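PDB 5Z3K: glucosidase from Croceicoccus marinus, which probably hydrolyses O-glycosidic bonds as a beta-glucosidase of glycoside hydrolase family 39. Local coordinates for residues Q97-G102 against E146-H151. Residues are numbered along the deposited sequence; the frame is centred on the assembly and turned at random.
Sequences QTRSIG and ENAVSH
Arg99, in the last turn of helix 89-100, faces the irregular chain 146-151 most nearly at Ala148, their CA atoms 7.0 Å apart. With CG anti to its own carbonyl carbon (chi1 -61°) and further bends at chi2 and chi3, the arginine lays its aliphatic part alongside Ala148: CG lies 4.2 Å from Ala148 CB, and CD comes to 3.4 Å from Ala148 O. Farther out, Asn147 O sits over one face of the guanidinium, 3.8 Å above its plane and displaced toward the rim. A water links the segments, accepting from Arg99 NE at 2.9 Å and donating to Glu146 O at 2.9 Å. In this TIM barrel the contact joins the C-terminal end of one outer helix to the loop entering strand 151-154, which neighbours strand 104-109. The helix finishes in a Schellman motif with Gly102, at positive phi, as its C-prime residue: Ala103 N bonds Thr98 O and Gly102 N bonds Arg99 O at 3.0 Å, while Arg99 NH1 bonds Ala103 O just beyond the turn. With a leucine here in place of Arg99, Ala103 O would probably lose its NH1 donor and the water its NE donor, breaking the water's link from the helix to Glu146 O.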
ATOM      1  N   GLN A  97      -1.991  -5.523  17.373  1.00 10.86           N
ATOM      2  CA  GLN A  97      -3.077  -5.850  16.450  1.00 14.42           C
ATOM      3  C   GLN A  97      -2.526  -6.288  15.106  1.00 12.72           C
ATOM      4  O   GLN A  97      -2.980  -7.286  14.529  1.00 12.87           O
ATOM      5  CB  GLN A  97      -4.001  -4.648  16.253  1.00 13.21           C
ATOM      6  CG  GLN A  97      -4.866  -4.308  17.468  1.00 11.89           C
ATOM      7  CD  GLN A  97      -5.537  -2.955  17.336  1.00 13.25           C
ATOM      8  OE1 GLN A  97      -5.432  -2.292  16.297  1.00 12.18           O
ATOM      9  NE2 GLN A  97      -6.231  -2.527  18.396  1.00 14.38           N
ATOM     10  N   THR A  98      -1.539  -5.555  14.599  1.00  9.53           N
ATOM     11  CA  THR A  98      -0.994  -5.859  13.284  1.00 11.60           C
ATOM     12  C   THR A  98      -0.301  -7.212  13.289  1.00 12.63           C
ATOM     13  O   THR A  98      -0.478  -8.012  12.359  1.00 11.63           O
ATOM     14  CB  THR A  98      -0.037  -4.746  12.851  1.00 12.71           C
ATOM     15  OG1 THR A  98      -0.730  -3.488  12.841  1.00 10.82           O
ATOM     16  CG2 THR A  98       0.514  -5.037  11.461  1.00 10.29           C
ATOM     17  N   ARG A  99       0.481  -7.495  14.334  1.00 10.79           N
ATOM     18  CA  ARG A  99       1.163  -8.783  14.388  1.00 16.35           C
ATOM     19  C   ARG A  99       0.179  -9.939  14.558  1.00 13.17           C
ATOM     20  O   ARG A  99       0.452 -11.049  14.085  1.00 14.85           O
ATOM     21  CB  ARG A  99       2.210  -8.794  15.510  1.00 14.70           C
ATOM     22  CG  ARG A  99       3.334  -7.751  15.362  1.00 12.50           C
ATOM     23  CD  ARG A  99       4.201  -7.988  14.101  1.00 14.65           C
ATOM     24  NE  ARG A  99       4.945  -9.243  14.189  1.00 18.33           N
ATOM     25  CZ  ARG A  99       5.380  -9.933  13.139  1.00 26.54           C
ATOM     26  NH1 ARG A  99       5.131  -9.509  11.906  1.00 24.86           N
ATOM     27  NH2 ARG A  99       6.053 -11.060  13.317  1.00 27.47           N
ATOM     28  N   SER A 100      -0.972  -9.704  15.205  1.00  9.16           N
ATOM     29  CA  SER A 100      -1.916 -10.785  15.443  1.00 14.51           C
ATOM     30  C   SER A 100      -2.572 -11.289  14.160  1.00 16.93           C
ATOM     31  O   SER A 100      -3.080 -12.411  14.147  1.00 15.23           O
ATOM     32  CB  SER A 100      -2.988 -10.337  16.445  1.00 15.49           C
ATOM     33  OG  SER A 100      -3.970  -9.544  15.811  1.00 14.58           O
ATOM     34  N   ILE A 101      -2.574 -10.495  13.087  1.00 13.52           N
ATOM     35  CA  ILE A 101      -3.065 -10.954  11.793  1.00 13.11           C
ATOM     36  C   ILE A 101      -1.921 -11.349  10.862  1.00 14.61           C
ATOM     37  O   ILE A 101      -2.153 -11.602   9.677  1.00 13.79           O
ATOM     38  CB  ILE A 101      -3.974  -9.903  11.131  1.00 13.28           C
ATOM     39  CG1 ILE A 101      -3.175  -8.648  10.737  1.00 12.34           C
ATOM     40  CG2 ILE A 101      -5.168  -9.563  12.040  1.00 16.19           C
ATOM     41  CD1 ILE A 101      -3.875  -7.780   9.731  1.00 12.84           C
ATOM     42  N   GLY A 102      -0.692 -11.419  11.376  1.00 16.01           N
ATOM     43  CA  GLY A 102       0.421 -11.926  10.598  1.00 16.48           C
ATOM     44  C   GLY A 102       1.066 -10.916   9.681  1.00 15.21           C
ATOM     45  O   GLY A 102       1.844 -11.296   8.799  1.00 17.77           O
ATOM     46  N   GLU A 146       9.391  -8.603  20.452  1.00 19.62           N
ATOM     47  CA  GLU A 146      10.505  -9.229  19.757  1.00 21.60           C
ATOM     48  C   GLU A 146      10.204  -9.238  18.262  1.00 21.08           C
ATOM     49  O   GLU A 146       9.193  -9.807  17.832  1.00 20.46           O
ATOM     50  CB  GLU A 146      10.751 -10.651  20.267  1.00 21.03           C
ATOM     51  CG  GLU A 146      11.014 -10.755  21.774  1.00 21.92           C
ATOM     52  CD  GLU A 146      12.330 -10.116  22.217  1.00 31.44           C
ATOM     53  OE1 GLU A 146      12.418  -9.706  23.393  1.00 36.71           O
ATOM     54  OE2 GLU A 146      13.282 -10.030  21.410  1.00 32.68           O
ATOM     55  N   ASN A 147      11.069  -8.593  17.479  1.00 17.58           N
ATOM     56  CA  ASN A 147      11.025  -8.697  16.018  1.00 20.55           C
ATOM     57  C   ASN A 147       9.674  -8.282  15.437  1.00 17.31           C
ATOM     58  O   ASN A 147       9.178  -8.891  14.493  1.00 17.93           O
ATOM     59  CB  ASN A 147      11.384 -10.111  15.576  1.00 26.13           C
ATOM     60  CG  ASN A 147      12.816 -10.417  15.842  1.00 32.10           C
ATOM     61  OD1 ASN A 147      13.636  -9.511  15.802  1.00 28.11           O
ATOM     62  ND2 ASN A 147      13.139 -11.673  16.129  1.00 32.17           N
ATOM     63  N   ALA A 148       9.089  -7.217  15.972  1.00 16.66           N
ATOM     64  CA  ALA A 148       7.756  -6.836  15.523  1.00 17.94           C
ATOM     65  C   ALA A 148       7.767  -5.894  14.328  1.00 15.86           C
ATOM     66  O   ALA A 148       6.770  -5.830  13.602  1.00 15.53           O
ATOM     67  CB  ALA A 148       6.969  -6.194  16.671  1.00 13.08           C
ATOM     68  N   VAL A 149       8.861  -5.173  14.096  1.00 15.94           N
ATOM     69  CA  VAL A 149       8.923  -4.146  13.058  1.00 14.26           C
ATOM     70  C   VAL A 149      10.135  -4.429  12.187  1.00 16.91           C
ATOM     71  O   VAL A 149      11.279  -4.242  12.627  1.00 18.94           O
ATOM     72  CB  VAL A 149       8.999  -2.731  13.656  1.00 17.10           C
ATOM     73  CG1 VAL A 149       9.070  -1.691  12.557  1.00 14.48           C
ATOM     74  CG2 VAL A 149       7.802  -2.488  14.537  1.00 15.06           C
ATOM     75  N   SER A 150       9.892  -4.834  10.936  1.00 14.32           N
ATOM     76  CA  SER A 150      10.972  -5.194  10.030  1.00 17.15           C
ATOM     77  C   SER A 150      11.483  -4.023   9.201  1.00 21.12           C
ATOM     78  O   SER A 150      12.617  -4.076   8.713  1.00 20.27           O
ATOM     79  CB  SER A 150      10.510  -6.305   9.082  1.00 15.75           C
ATOM     80  OG  SER A 150       9.453  -5.840   8.258  1.00 18.85           O
ATOM     81  N   HIS A 151      10.680  -2.980   9.030  1.00 16.49           N
ATOM     82  CA  HIS A 151      10.995  -1.873   8.147  1.00 18.62           C
ATOM     83  C   HIS A 151      10.824  -0.562   8.896  1.00 17.42           C
ATOM     84  O   HIS A 151       9.805  -0.355   9.561  1.00 12.70           O
ATOM     85  CB  HIS A 151      10.086  -1.899   6.919  1.00 18.41           C
ATOM     86  CG  HIS A 151      10.455  -2.944   5.917  1.00 17.71           C
ATOM     87  ND1 HIS A 151      10.322  -4.294   6.169  1.00 22.35           N
ATOM     88  CD2 HIS A 151      10.959  -2.842   4.663  1.00 20.02           C
ATOM     89  CE1 HIS A 151      10.727  -4.977   5.112  1.00 22.54           C
ATOM     90  NE2 HIS A 151      11.115  -4.120   4.184  1.00 23.76           N
TER
HETATM   91  O   HOH W   1       6.671  -9.942  16.465  1.00 29.36           O